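Local atomic coordinates of glutathione S-transferase 2 (Heligmosomoides polygyrus, PDB entry 1TW9), a protein that probably catalyses the transfer of glutathione to halogenated and other electrophilic compounds, as glutathione transferases of the sigma class do. Residues 16-21 / 65-70; 27-32 / 195-200; 51-56 / 60-65. All coordinates share one frame; numbering follows the deposited sequence.

In the fold
Contacts 1 and 3 lie within the thioredoxin-like N-terminal domain, their centres about 9 Å apart, and share helix 64-75. Contact 1 pairs that helix with helix 16-24; contact 3 is the beta hairpin that leads into it, and Ile67 CD1 comes within 3.4 Å of Leu61 O. Contact 2, centred about 13 Å from contact 1, joins the domain to C-terminal helix 192-200. Two polar links tie contacts 1 and 2: Arg19 NE to Asp31 OD1, a salt bridge of 2.9 Å, and Glu16 OE2 to Trp197 NE1 at 2.7 Å. Contact 3 holds the cis-proline turn that in this family borders the glutathione site, empty in this apo form.

Contact 1: residues 16-21 / 65-70; sequences ECARQV and QAICRY. Unlike the reference sequence in segment 16-21: Val21 (reference Ile).
Cys17 and Cys68 meet where two helices of the thioredoxin-like N-terminal domain run side by side. Segments 16-21 and 65-70 point almost the same way, 11° apart, with their axes 8.8 Å from each other. Ala18 and Cys68, both small, sit where the backbones come nearest, CA to CA 5.0 Å.

The contact is apolar and centred on sulfur. SG of Cys68 reaches SG of Cys17 at 3.4 Å, too far for a disulfide, so two separate cysteines pack here. With chi1 at -75°, Cys68 turns its sulfur back beside its own backbone N and across the gap, where it also rests 3.3 Å from Ala18 N. Next to the sulfurs, the CB of Ala18 touches the CG2 branch of Ile67 at 3.9 Å. The other branch of Ile67 heads for the sheet, and the side chain packs on Leu54 and Pro52. Helix 155-170 of the C-terminal domain packs on the same two cysteines, Leu159 on Cys17 and Trp155 on Cys68.

Charged groups point elsewhere. Arg69 forms salt bridges with Asp89 of its own chain and with Asp89 of the second subunit, so helix 64-75 also serves the dimer interface. On helix 16-24, Glu16 has two partners in its own turn and others outside it, Arg201 and Trp197. Its OE1 receives Arg19 NH1 at 3.1 Å in a salt bridge. Gln20 NE2 donates to the anti lone pair of Glu16 OE2 over 3.0 Å, nearly straight at 169° and in the plane of the Gln20 amide.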
ATOM      1  N   GLU A  16      -2.883  11.646   9.591  1.00 32.64           N
ATOM      2  CA  GLU A  16      -2.502  12.980   9.174  1.00 30.59           C
ATOM      3  C   GLU A  16      -2.450  13.156   7.657  1.00 32.10           C
ATOM      4  O   GLU A  16      -2.804  14.203   7.177  1.00 32.58           O
ATOM      5  CB  GLU A  16      -1.189  13.367   9.780  1.00 31.77           C
ATOM      6  CG  GLU A  16      -0.764  14.818   9.605  1.00 29.97           C
ATOM      7  CD  GLU A  16      -1.661  15.846  10.232  1.00 31.84           C
ATOM      8  OE1 GLU A  16      -2.560  15.505  11.024  1.00 34.06           O
ATOM      9  OE2 GLU A  16      -1.431  17.043   9.953  1.00 31.82           O
ATOM     10  N   CYS A  17      -1.979  12.161   6.921  1.00 31.75           N
ATOM     11  CA  CYS A  17      -1.865  12.356   5.449  1.00 33.73           C
ATOM     12  C   CYS A  17      -3.259  12.591   4.895  1.00 34.67           C
ATOM     13  O   CYS A  17      -3.512  13.584   4.185  1.00 32.71           O
ATOM     14  CB  CYS A  17      -1.077  11.187   4.880  1.00 34.16           C
ATOM     15  SG  CYS A  17      -0.839  11.355   3.106  1.00 36.40           S
ATOM     16  N   ALA A  18      -4.217  11.791   5.350  1.00 33.09           N
ATOM     17  CA  ALA A  18      -5.601  12.028   4.948  1.00 31.63           C
ATOM     18  C   ALA A  18      -6.059  13.480   5.241  1.00 32.64           C
ATOM     19  O   ALA A  18      -6.718  14.153   4.391  1.00 31.30           O
ATOM     20  CB  ALA A  18      -6.475  10.989   5.515  1.00 33.49           C
ATOM     21  N   ARG A  19      -5.803  13.954   6.472  1.00 30.85           N
ATOM     22  CA  ARG A  19      -6.169  15.304   6.887  1.00 30.68           C
ATOM     23  C   ARG A  19      -5.536  16.308   6.009  1.00 30.06           C
ATOM     24  O   ARG A  19      -6.129  17.333   5.643  1.00 32.39           O
ATOM     25  CB  ARG A  19      -5.785  15.542   8.353  1.00 30.23           C
ATOM     26  CG  ARG A  19      -6.482  14.623   9.337  1.00 27.82           C
ATOM     27  CD  ARG A  19      -6.239  15.174  10.745  1.00 30.83           C
ATOM     28  NE  ARG A  19      -6.704  14.252  11.805  1.00 31.96           N
ATOM     29  CZ  ARG A  19      -5.891  13.510  12.540  1.00 34.51           C
ATOM     30  NH1 ARG A  19      -4.572  13.549  12.347  1.00 31.72           N
ATOM     31  NH2 ARG A  19      -6.406  12.781  13.504  1.00 32.13           N
ATOM     32  N   GLN A  20      -4.285  16.046   5.612  1.00 30.38           N
ATOM     33  CA  GLN A  20      -3.625  16.984   4.733  1.00 29.97           C
ATOM     34  C   GLN A  20      -4.146  16.954   3.254  1.00 31.45           C
ATOM     35  O   GLN A  20      -4.140  17.973   2.588  1.00 31.31           O
ATOM     36  CB  GLN A  20      -2.153  16.856   4.825  1.00 31.68           C
ATOM     37  CG  GLN A  20      -1.638  17.225   6.186  1.00 28.38           C
ATOM     38  CD  GLN A  20      -0.175  17.282   6.301  1.00 32.45           C
ATOM     39  OE1 GLN A  20       0.520  17.248   5.269  1.00 32.53           O
ATOM     40  NE2 GLN A  20       0.322  17.361   7.520  1.00 30.88           N
ATOM     41  N   VAL A  21      -4.613  15.798   2.782  1.00 30.55           N
ATOM     42  CA  VAL A  21      -5.277  15.731   1.478  1.00 29.66           C
ATOM     43  C   VAL A  21      -6.539  16.588   1.514  1.00 30.07           C
ATOM     44  O   VAL A  21      -6.809  17.359   0.635  1.00 30.49           O
ATOM     45  CB  VAL A  21      -5.552  14.294   1.065  1.00 29.89           C
ATOM     46  CG1 VAL A  21      -6.389  14.256  -0.182  1.00 31.48           C
ATOM     47  CG2 VAL A  21      -4.162  13.587   0.790  1.00 30.99           C
ATOM     48  N   GLN A  65      -3.065   4.170   3.945  1.00 30.79           N
ATOM     49  CA  GLN A  65      -2.674   4.484   2.583  1.00 32.21           C
ATOM     50  C   GLN A  65      -3.857   4.290   1.620  1.00 29.79           C
ATOM     51  O   GLN A  65      -3.945   4.994   0.632  1.00 31.60           O
ATOM     52  CB  GLN A  65      -1.504   3.650   2.101  1.00 33.27           C
ATOM     53  CG  GLN A  65      -0.208   4.188   2.680  1.00 36.63           C
ATOM     54  CD  GLN A  65       1.092   3.792   2.049  1.00 38.25           C
ATOM     55  OE1 GLN A  65       1.193   3.025   1.044  1.00 34.94           O
ATOM     56  NE2 GLN A  65       2.174   4.240   2.738  1.00 37.13           N
ATOM     57  N   ALA A  66      -4.772   3.366   1.904  1.00 31.19           N
ATOM     58  CA  ALA A  66      -5.958   3.174   1.017  1.00 30.06           C
ATOM     59  C   ALA A  66      -6.859   4.434   1.019  1.00 30.06           C
ATOM     60  O   ALA A  66      -7.367   4.845   0.014  1.00 30.49           O
ATOM     61  CB  ALA A  66      -6.721   2.001   1.428  1.00 30.56           C
ATOM     62  N   ILE A  67      -7.005   4.959   2.205  1.00 30.09           N
ATOM     63  CA  ILE A  67      -7.712   6.192   2.465  1.00 29.86           C
ATOM     64  C   ILE A  67      -7.068   7.376   1.713  1.00 30.17           C
ATOM     65  O   ILE A  67      -7.747   8.118   0.986  1.00 31.19           O
ATOM     66  CB  ILE A  67      -7.813   6.437   3.967  1.00 28.82           C
ATOM     67  CG1 ILE A  67      -8.757   5.422   4.646  1.00 30.78           C
ATOM     68  CG2 ILE A  67      -8.291   7.837   4.191  1.00 29.36           C
ATOM     69  CD1 ILE A  67      -8.666   5.534   6.137  1.00 32.32           C
ATOM     70  N   CYS A  68      -5.766   7.553   1.877  1.00 30.27           N
ATOM     71  CA  CYS A  68      -5.040   8.695   1.278  1.00 30.55           C
ATOM     72  C   CYS A  68      -5.126   8.600  -0.234  1.00 30.49           C
ATOM     73  O   CYS A  68      -5.385   9.566  -0.868  1.00 30.86           O
ATOM     74  CB  CYS A  68      -3.579   8.656   1.695  1.00 32.65           C
ATOM     75  SG  CYS A  68      -3.492   9.182   3.388  1.00 38.30           S
ATOM     76  N   ARG A  69      -4.872   7.412  -0.795  1.00 30.95           N
ATOM     77  CA  ARG A  69      -4.888   7.240  -2.264  1.00 31.32           C
ATOM     78  C   ARG A  69      -6.274   7.507  -2.790  1.00 29.94           C
ATOM     79  O   ARG A  69      -6.436   8.220  -3.749  1.00 31.53           O
ATOM     80  CB  ARG A  69      -4.431   5.882  -2.632  1.00 30.26           C
ATOM     81  CG  ARG A  69      -4.367   5.595  -4.097  1.00 31.60           C
ATOM     82  CD  ARG A  69      -3.992   4.186  -4.494  1.00 31.97           C
ATOM     83  NE  ARG A  69      -2.783   3.739  -3.856  1.00 32.65           N
ATOM     84  CZ  ARG A  69      -2.692   3.061  -2.718  1.00 30.20           C
ATOM     85  NH1 ARG A  69      -3.768   2.549  -2.101  1.00 32.54           N
ATOM     86  NH2 ARG A  69      -1.474   2.792  -2.247  1.00 32.06           N
ATOM     87  N   TYR A  70      -7.281   7.015  -2.109  1.00 30.71           N
ATOM     88  CA  TYR A  70      -8.665   7.279  -2.495  1.00 30.03           C
ATOM     89  C   TYR A  70      -9.000   8.794  -2.546  1.00 30.40           C
ATOM     90  O   TYR A  70      -9.524   9.302  -3.523  1.00 30.94           O
ATOM     91  CB  TYR A  70      -9.626   6.547  -1.552  1.00 29.42           C
ATOM     92  CG  TYR A  70     -11.073   6.978  -1.733  1.00 29.65           C
ATOM     93  CD1 TYR A  70     -11.828   6.473  -2.809  1.00 30.08           C
ATOM     94  CD2 TYR A  70     -11.698   7.876  -0.890  1.00 33.98           C
ATOM     95  CE1 TYR A  70     -13.043   6.890  -3.056  1.00 31.40           C
ATOM     96  CE2 TYR A  70     -12.925   8.245  -1.141  1.00 33.25           C
ATOM     97  CZ  TYR A  70     -13.635   7.723  -2.161  1.00 29.54           C
ATOM     98  OH  TYR A  70     -14.937   8.229  -2.337  1.00 33.50           O
TER

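Contact 2: residues 27-32 / 195-200; sequences QKYEDV and KKWIET
Trp197 reaches from helix 192-200 to Tyr29 and Asp31, on or next to the edge strand 30-34, and only the far rim of its indole makes the contact. CB points toward the strand, and chi1 of 167° sets CG anti to the backbone N, carrying the ring outward from the helix. Along the pyrrole side the indole lies against Gln20, and NE1 is hydrogen-bonded to Glu16 OE2, which fixes the rotation of the ring. On the benzo side CZ2 packs 3.6 Å from CD of Arg19. The tip, CH2, then meets both partners of segment 27-32: Tyr29 OH at 3.9 Å and Asp31 OD2 at 4.1 Å.

The two approaches differ. The tyrosine side chain crosses the tryptophan at about a right angle, and its hydroxyl comes in obliquely. The Asp31 oxygen stands at the indole edge, near the ring plane, with the carboxylate turned 67° from it. These are van der Waals contacts. The C-H edge of the indole is probably slightly positive, which would suit the carboxylate. Salt bridges hold the carboxylate itself, OD1 to Arg19 and OD2 to NE of Arg33. Tyr29 is steadied by a ring stack on Phe22.

On the helix side, the last turn is closed by Thr200 OG1, which donates to Lys196 O at 2.9 Å.

The contact bridges the two domains of the transferase at their surface. Arg19 of helix 16-24 lies against both Tyr29 and Trp197; strand 30-34 of the N-terminal sheet carries Asp31, and helix 192-200 of the C-terminal domain carries Trp197.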
ATOM      1  N   GLN A  27     -11.493  20.659   1.369  1.00 32.95           N
ATOM      2  CA  GLN A  27     -12.669  19.856   1.585  1.00 31.72           C
ATOM      3  C   GLN A  27     -12.968  19.770   3.080  1.00 32.00           C
ATOM      4  O   GLN A  27     -12.132  19.313   3.866  1.00 33.93           O
ATOM      5  CB  GLN A  27     -12.443  18.470   0.982  1.00 30.95           C
ATOM      6  CG  GLN A  27     -13.578  17.496   1.335  1.00 32.88           C
ATOM      7  CD  GLN A  27     -14.869  17.836   0.703  1.00 33.27           C
ATOM      8  OE1 GLN A  27     -15.901  17.995   1.406  1.00 33.82           O
ATOM      9  NE2 GLN A  27     -14.864  17.939  -0.628  1.00 33.00           N
ATOM     10  N   LYS A  28     -14.196  20.084   3.458  1.00 31.36           N
ATOM     11  CA  LYS A  28     -14.600  19.985   4.838  1.00 33.96           C
ATOM     12  C   LYS A  28     -14.871  18.514   5.183  1.00 31.02           C
ATOM     13  O   LYS A  28     -15.420  17.775   4.382  1.00 30.67           O
ATOM     14  CB  LYS A  28     -15.827  20.880   5.077  1.00 34.33           C
ATOM     15  CG  LYS A  28     -17.077  20.190   5.466  1.00 41.17           C
ATOM     16  CD  LYS A  28     -18.240  21.172   5.618  1.00 39.46           C
ATOM     17  CE  LYS A  28     -19.304  20.848   6.724  1.00 45.24           C
ATOM     18  NZ  LYS A  28     -20.596  20.300   6.143  1.00 49.44           N
ATOM     19  N   TYR A  29     -14.547  18.128   6.396  1.00 30.89           N
ATOM     20  CA  TYR A  29     -14.774  16.753   6.877  1.00 29.89           C
ATOM     21  C   TYR A  29     -14.910  16.780   8.377  1.00 31.61           C
ATOM     22  O   TYR A  29     -14.530  17.736   9.004  1.00 31.19           O
ATOM     23  CB  TYR A  29     -13.636  15.838   6.458  1.00 30.48           C
ATOM     24  CG  TYR A  29     -12.308  16.170   7.130  1.00 29.11           C
ATOM     25  CD1 TYR A  29     -11.546  17.294   6.710  1.00 27.97           C
ATOM     26  CD2 TYR A  29     -11.818  15.361   8.155  1.00 32.37           C
ATOM     27  CE1 TYR A  29     -10.321  17.624   7.316  1.00 31.17           C
ATOM     28  CE2 TYR A  29     -10.623  15.680   8.782  1.00 30.10           C
ATOM     29  CZ  TYR A  29      -9.907  16.818   8.405  1.00 31.21           C
ATOM     30  OH  TYR A  29      -8.738  17.115   9.043  1.00 33.95           O
ATOM     31  N   GLU A  30     -15.481  15.727   8.950  1.00 31.59           N
ATOM     32  CA  GLU A  30     -15.604  15.599  10.369  1.00 32.85           C
ATOM     33  C   GLU A  30     -14.332  14.908  10.878  1.00 32.90           C
ATOM     34  O   GLU A  30     -14.068  13.776  10.499  1.00 30.33           O
ATOM     35  CB  GLU A  30     -16.844  14.771  10.639  1.00 33.84           C
ATOM     36  CG  GLU A  30     -17.379  14.861  12.014  1.00 36.54           C
ATOM     37  CD  GLU A  30     -18.662  14.034  12.209  1.00 37.42           C
ATOM     38  OE1 GLU A  30     -18.979  13.811  13.379  1.00 40.33           O
ATOM     39  OE2 GLU A  30     -19.324  13.627  11.210  1.00 42.48           O
ATOM     40  N   ASP A  31     -13.529  15.612  11.679  1.00 33.36           N
ATOM     41  CA  ASP A  31     -12.245  15.116  12.166  1.00 32.59           C
ATOM     42  C   ASP A  31     -12.510  14.560  13.579  1.00 32.16           C
ATOM     43  O   ASP A  31     -12.539  15.299  14.580  1.00 32.26           O
ATOM     44  CB  ASP A  31     -11.215  16.245  12.207  1.00 33.19           C
ATOM     45  CG  ASP A  31      -9.810  15.770  12.471  1.00 34.20           C
ATOM     46  OD1 ASP A  31      -9.536  14.593  12.157  1.00 35.41           O
ATOM     47  OD2 ASP A  31      -8.927  16.561  12.962  1.00 35.08           O
ATOM     48  N   VAL A  32     -12.771  13.264  13.625  1.00 30.99           N
ATOM     49  CA  VAL A  32     -13.104  12.563  14.882  1.00 31.76           C
ATOM     50  C   VAL A  32     -11.846  11.986  15.531  1.00 31.06           C
ATOM     51  O   VAL A  32     -11.133  11.192  14.934  1.00 31.28           O
ATOM     52  CB  VAL A  32     -14.189  11.472  14.692  1.00 32.14           C
ATOM     53  CG1 VAL A  32     -14.471  10.784  16.001  1.00 32.09           C
ATOM     54  CG2 VAL A  32     -15.481  12.129  14.064  1.00 35.52           C
ATOM     55  N   LYS A 195       0.199  24.808   5.000  1.00 29.14           N
ATOM     56  CA  LYS A 195       0.707  25.716   6.027  1.00 29.96           C
ATOM     57  C   LYS A 195      -0.361  26.124   6.985  1.00 29.47           C
ATOM     58  O   LYS A 195      -0.154  26.099   8.177  1.00 30.17           O
ATOM     59  CB  LYS A 195       1.235  26.981   5.353  1.00 29.05           C
ATOM     60  CG  LYS A 195       1.955  27.992   6.257  1.00 31.11           C
ATOM     61  CD  LYS A 195       2.469  29.186   5.429  1.00 31.77           C
ATOM     62  CE  LYS A 195       2.954  30.346   6.316  1.00 36.14           C
ATOM     63  NZ  LYS A 195       4.058  31.097   5.688  1.00 43.05           N
ATOM     64  N   LYS A 196      -1.517  26.469   6.430  1.00 29.87           N
ATOM     65  CA  LYS A 196      -2.676  26.866   7.260  1.00 30.24           C
ATOM     66  C   LYS A 196      -3.121  25.734   8.178  1.00 29.93           C
ATOM     67  O   LYS A 196      -3.401  25.943   9.395  1.00 29.91           O
ATOM     68  CB  LYS A 196      -3.838  27.226   6.381  1.00 32.43           C
ATOM     69  CG  LYS A 196      -5.036  27.745   7.150  1.00 38.62           C
ATOM     70  CD  LYS A 196      -6.256  27.699   6.259  1.00 44.13           C
ATOM     71  CE  LYS A 196      -7.363  28.691   6.660  1.00 47.81           C
ATOM     72  NZ  LYS A 196      -8.696  28.266   6.114  1.00 47.93           N
ATOM     73  N   TRP A 197      -3.153  24.530   7.650  1.00 29.95           N
ATOM     74  CA  TRP A 197      -3.557  23.367   8.449  1.00 30.82           C
ATOM     75  C   TRP A 197      -2.512  23.135   9.553  1.00 30.82           C
ATOM     76  O   TRP A 197      -2.876  22.887  10.692  1.00 31.79           O
ATOM     77  CB  TRP A 197      -3.713  22.100   7.604  1.00 31.30           C
ATOM     78  CG  TRP A 197      -3.817  20.863   8.425  1.00 30.86           C
ATOM     79  CD1 TRP A 197      -2.914  19.891   8.500  1.00 28.40           C
ATOM     80  CD2 TRP A 197      -4.864  20.515   9.349  1.00 28.38           C
ATOM     81  NE1 TRP A 197      -3.307  18.921   9.388  1.00 29.89           N
ATOM     82  CE2 TRP A 197      -4.526  19.286   9.917  1.00 29.29           C
ATOM     83  CE3 TRP A 197      -6.038  21.139   9.796  1.00 29.45           C
ATOM     84  CZ2 TRP A 197      -5.300  18.665  10.896  1.00 31.65           C
ATOM     85  CZ3 TRP A 197      -6.810  20.455  10.714  1.00 30.74           C
ATOM     86  CH2 TRP A 197      -6.415  19.284  11.285  1.00 31.85           C
ATOM     87  N   ILE A 198      -1.242  23.187   9.199  1.00 30.93           N
ATOM     88  CA  ILE A 198      -0.177  22.957  10.197  1.00 31.47           C
ATOM     89  C   ILE A 198      -0.232  23.972  11.321  1.00 32.09           C
ATOM     90  O   ILE A 198      -0.108  23.598  12.545  1.00 31.86           O
ATOM     91  CB  ILE A 198       1.185  22.866   9.524  1.00 32.50           C
ATOM     92  CG1 ILE A 198       1.228  21.608   8.654  1.00 33.36           C
ATOM     93  CG2 ILE A 198       2.275  22.896  10.582  1.00 33.59           C
ATOM     94  CD1 ILE A 198       2.467  21.534   7.819  1.00 35.19           C
ATOM     95  N   GLU A 199      -0.550  25.234  10.979  1.00 30.53           N
ATOM     96  CA  GLU A 199      -0.665  26.290  11.952  1.00 33.76           C
ATOM     97  C   GLU A 199      -1.827  26.097  12.891  1.00 32.89           C
ATOM     98  O   GLU A 199      -1.751  26.616  14.010  1.00 33.71           O
ATOM     99  CB  GLU A 199      -0.869  27.645  11.273  1.00 33.48           C
ATOM    100  CG  GLU A 199       0.322  28.105  10.506  1.00 37.72           C
ATOM    101  CD  GLU A 199       0.032  29.368   9.714  1.00 37.84           C
ATOM    102  OE1 GLU A 199      -1.167  29.790   9.575  1.00 42.56           O
ATOM    103  OE2 GLU A 199       1.014  29.913   9.226  1.00 42.91           O
ATOM    104  N   THR A 200      -2.874  25.401  12.439  1.00 32.99           N
ATOM    105  CA  THR A 200      -4.131  25.250  13.144  1.00 33.54           C
ATOM    106  C   THR A 200      -4.482  23.880  13.717  1.00 32.79           C
ATOM    107  O   THR A 200      -5.443  23.777  14.506  1.00 34.71           O
ATOM    108  CB  THR A 200      -5.319  25.730  12.319  1.00 35.75           C
ATOM    109  OG1 THR A 200      -5.484  24.936  11.147  1.00 33.62           O
ATOM    110  CG2 THR A 200      -5.098  27.134  11.827  1.00 37.75           C
TER

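Contact 3: residues 51-56 / 60-65; sequences VPVLEV and QLAQSQ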
ATOM      1  N   VAL A  51      -8.050   2.037  13.496  1.00 30.72           N
ATOM      2  CA  VAL A  51      -8.254   3.360  12.929  1.00 31.97           C
ATOM      3  C   VAL A  51      -6.914   3.748  12.274  1.00 31.59           C
ATOM      4  O   VAL A  51      -5.863   3.165  12.592  1.00 31.56           O
ATOM      5  CB  VAL A  51      -8.814   4.132  14.151  1.00 33.92           C
ATOM      6  CG1 VAL A  51      -7.793   4.821  15.034  1.00 37.19           C
ATOM      7  CG2 VAL A  51     -10.264   4.562  14.084  1.00 36.41           C
ATOM      8  N   PRO A  52      -6.932   4.580  11.242  1.00 31.91           N
ATOM      9  CA  PRO A  52      -8.026   5.435  10.863  1.00 30.86           C
ATOM     10  C   PRO A  52      -9.043   4.724  10.000  1.00 30.92           C
ATOM     11  O   PRO A  52      -8.732   3.710   9.373  1.00 31.20           O
ATOM     12  CB  PRO A  52      -7.332   6.445   9.957  1.00 30.89           C
ATOM     13  CG  PRO A  52      -6.229   5.689   9.378  1.00 32.86           C
ATOM     14  CD  PRO A  52      -5.699   4.965  10.545  1.00 32.67           C
ATOM     15  N   VAL A  53     -10.255   5.244  10.022  1.00 31.59           N
ATOM     16  CA  VAL A  53     -11.280   4.799   9.120  1.00 30.51           C
ATOM     17  C   VAL A  53     -11.943   6.043   8.591  1.00 30.39           C
ATOM     18  O   VAL A  53     -12.361   6.917   9.382  1.00 31.35           O
ATOM     19  CB  VAL A  53     -12.326   3.927   9.861  1.00 31.40           C
ATOM     20  CG1 VAL A  53     -13.546   3.599   8.996  1.00 29.05           C
ATOM     21  CG2 VAL A  53     -11.699   2.642  10.318  1.00 30.02           C
ATOM     22  N   LEU A  54     -12.174   6.054   7.272  1.00 30.64           N
ATOM     23  CA  LEU A  54     -12.920   7.118   6.616  1.00 30.50           C
ATOM     24  C   LEU A  54     -14.327   6.627   6.394  1.00 30.56           C
ATOM     25  O   LEU A  54     -14.485   5.490   6.010  1.00 31.44           O
ATOM     26  CB  LEU A  54     -12.265   7.397   5.247  1.00 29.85           C
ATOM     27  CG  LEU A  54     -12.946   8.449   4.361  1.00 31.87           C
ATOM     28  CD1 LEU A  54     -12.771   9.836   4.967  1.00 30.71           C
ATOM     29  CD2 LEU A  54     -12.413   8.294   2.980  1.00 33.17           C
ATOM     30  N   GLU A  55     -15.332   7.457   6.586  1.00 30.43           N
ATOM     31  CA  GLU A  55     -16.641   7.226   6.027  1.00 31.51           C
ATOM     32  C   GLU A  55     -16.909   8.226   4.923  1.00 32.69           C
ATOM     33  O   GLU A  55     -16.733   9.440   5.128  1.00 32.89           O
ATOM     34  CB  GLU A  55     -17.717   7.361   7.075  1.00 32.04           C
ATOM     35  CG  GLU A  55     -17.612   6.272   8.123  1.00 32.91           C
ATOM     36  CD  GLU A  55     -18.823   6.173   9.023  1.00 35.56           C
ATOM     37  OE1 GLU A  55     -19.822   6.906   8.801  1.00 40.96           O
ATOM     38  OE2 GLU A  55     -18.785   5.326   9.940  1.00 40.23           O
ATOM     39  N   VAL A  56     -17.400   7.722   3.794  1.00 31.21           N
ATOM     40  CA  VAL A  56     -17.842   8.546   2.684  1.00 32.17           C
ATOM     41  C   VAL A  56     -19.330   8.329   2.547  1.00 31.60           C
ATOM     42  O   VAL A  56     -19.777   7.237   2.224  1.00 31.40           O
ATOM     43  CB  VAL A  56     -17.195   8.151   1.358  1.00 32.89           C
ATOM     44  CG1 VAL A  56     -17.644   9.155   0.309  1.00 34.20           C
ATOM     45  CG2 VAL A  56     -15.726   8.193   1.466  1.00 35.15           C
ATOM     46  N   GLN A  60     -17.746   2.831   5.116  1.00 31.11           N
ATOM     47  CA  GLN A  60     -16.410   2.801   5.721  1.00 30.67           C
ATOM     48  C   GLN A  60     -15.330   2.339   4.756  1.00 30.45           C
ATOM     49  O   GLN A  60     -15.530   1.393   3.997  1.00 30.99           O
ATOM     50  CB  GLN A  60     -16.350   1.868   6.921  1.00 30.21           C
ATOM     51  CG  GLN A  60     -17.229   2.202   8.068  1.00 31.14           C
ATOM     52  CD  GLN A  60     -17.039   1.222   9.166  1.00 30.88           C
ATOM     53  OE1 GLN A  60     -17.206   0.017   8.924  1.00 32.92           O
ATOM     54  NE2 GLN A  60     -16.701   1.705  10.385  1.00 34.61           N
ATOM     55  N   LEU A  61     -14.176   2.967   4.895  1.00 30.86           N
ATOM     56  CA  LEU A  61     -12.962   2.595   4.216  1.00 30.50           C
ATOM     57  C   LEU A  61     -11.815   2.711   5.216  1.00 31.20           C
ATOM     58  O   LEU A  61     -11.552   3.823   5.744  1.00 31.88           O
ATOM     59  CB  LEU A  61     -12.684   3.540   3.065  1.00 31.57           C
ATOM     60  CG  LEU A  61     -11.299   3.403   2.326  1.00 31.27           C
ATOM     61  CD1 LEU A  61     -11.149   2.019   1.665  1.00 32.23           C
ATOM     62  CD2 LEU A  61     -11.042   4.501   1.335  1.00 30.32           C
ATOM     63  N   ALA A  62     -11.153   1.586   5.432  1.00 30.07           N
ATOM     64  CA  ALA A  62     -10.078   1.525   6.421  1.00 30.60           C
ATOM     65  C   ALA A  62      -8.719   1.535   5.699  1.00 30.37           C
ATOM     66  O   ALA A  62      -8.643   1.469   4.484  1.00 31.27           O
ATOM     67  CB  ALA A  62     -10.191   0.292   7.267  1.00 30.71           C
ATOM     68  N   GLN A  63      -7.669   1.643   6.495  1.00 31.71           N
ATOM     69  CA  GLN A  63      -6.270   1.499   6.101  1.00 31.26           C
ATOM     70  C   GLN A  63      -5.743   2.846   5.549  1.00 31.13           C
ATOM     71  O   GLN A  63      -6.167   3.354   4.527  1.00 31.75           O
ATOM     72  CB  GLN A  63      -6.007   0.362   5.158  1.00 32.34           C
ATOM     73  CG  GLN A  63      -6.354  -1.018   5.685  1.00 30.98           C
ATOM     74  CD  GLN A  63      -5.377  -1.513   6.700  1.00 33.33           C
ATOM     75  OE1 GLN A  63      -5.656  -2.459   7.417  1.00 37.52           O
ATOM     76  NE2 GLN A  63      -4.236  -0.846   6.794  1.00 37.84           N
ATOM     77  N   SER A  64      -4.767   3.390   6.283  1.00 31.12           N
ATOM     78  CA  SER A  64      -4.178   4.696   6.020  1.00 31.66           C
ATOM     79  C   SER A  64      -3.887   4.998   4.575  1.00 30.91           C
ATOM     80  O   SER A  64      -4.324   5.965   4.031  1.00 31.53           O
ATOM     81  CB  SER A  64      -2.829   4.795   6.809  1.00 31.31           C
ATOM     82  OG  SER A  64      -2.424   6.136   6.742  1.00 40.29           O
ATOM     83  N   GLN A  65      -3.065   4.170   3.945  1.00 30.79           N
ATOM     84  CA  GLN A  65      -2.674   4.484   2.583  1.00 32.21           C
ATOM     85  C   GLN A  65      -3.857   4.290   1.620  1.00 29.79           C
ATOM     86  O   GLN A  65      -3.945   4.994   0.632  1.00 31.60           O
ATOM     87  CB  GLN A  65      -1.504   3.650   2.101  1.00 33.27           C
ATOM     88  CG  GLN A  65      -0.208   4.188   2.680  1.00 36.63           C
ATOM     89  CD  GLN A  65       1.092   3.792   2.049  1.00 38.25           C
ATOM     90  OE1 GLN A  65       1.193   3.025   1.044  1.00 34.94           O
ATOM     91  NE2 GLN A  65       2.174   4.240   2.738  1.00 37.13           N
TER
HETATM   92  O   HOH W   1      -6.839   1.776   9.480  1.00 24.76           O
HETATM   93  O   HOH W   2     -16.325   4.436  11.008  1.00 28.73           O
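Segments 51-56 and 60-65 form the beta hairpin at one edge of the N-terminal sheet, where strand 59-62 is outermost, and the second of them, 60-65, runs on into helix 64-75. Leu54 and Leu61 make the hydrogen-bonded antiparallel pair: Leu54 N donates to Leu61 O at 2.8 Å and 167°, and Leu61 N returns a bond to Leu54 O, also 2.8 Å. The same Leu54 O receives a CA-H contact from Gln60 CA at 3.3 Å.

Both leucine side chains face helix 64-75, packing on Tyr70. On the other face, the CG1 branch of Val53 lies 3.9 Å from Gln60 CB, and CG2 meets the CB of Ala62. Glu55 and Gln60, a non-hydrogen-bonded pair, run alongside each other in the same direction, their carboxylate and amide planes 80° apart. A water joins their ends, donating to Glu55 OE2 and accepting from Gln60 NE2, each at 2.8 Å; Gln60 NE2 also bonds to Thr45 O.

Where the strands part, a second water takes over from direct pairing. It donates to Pro52 O at 2.7 Å and accepts from Gln63 N at 3.1 Å. Gln63, with an uncommon positive phi of 85°, occupies the N-cap position of the helix. Beside it, Pro52 CG packs against the CA of Ser64, whose OG is bonded to Ala14 O.

The peptide before Pro52 is cis. A cis-proline entering this hairpin is a hallmark of the thioredoxin fold, and in glutathione transferases that turn and the following helix start border the glutathione site.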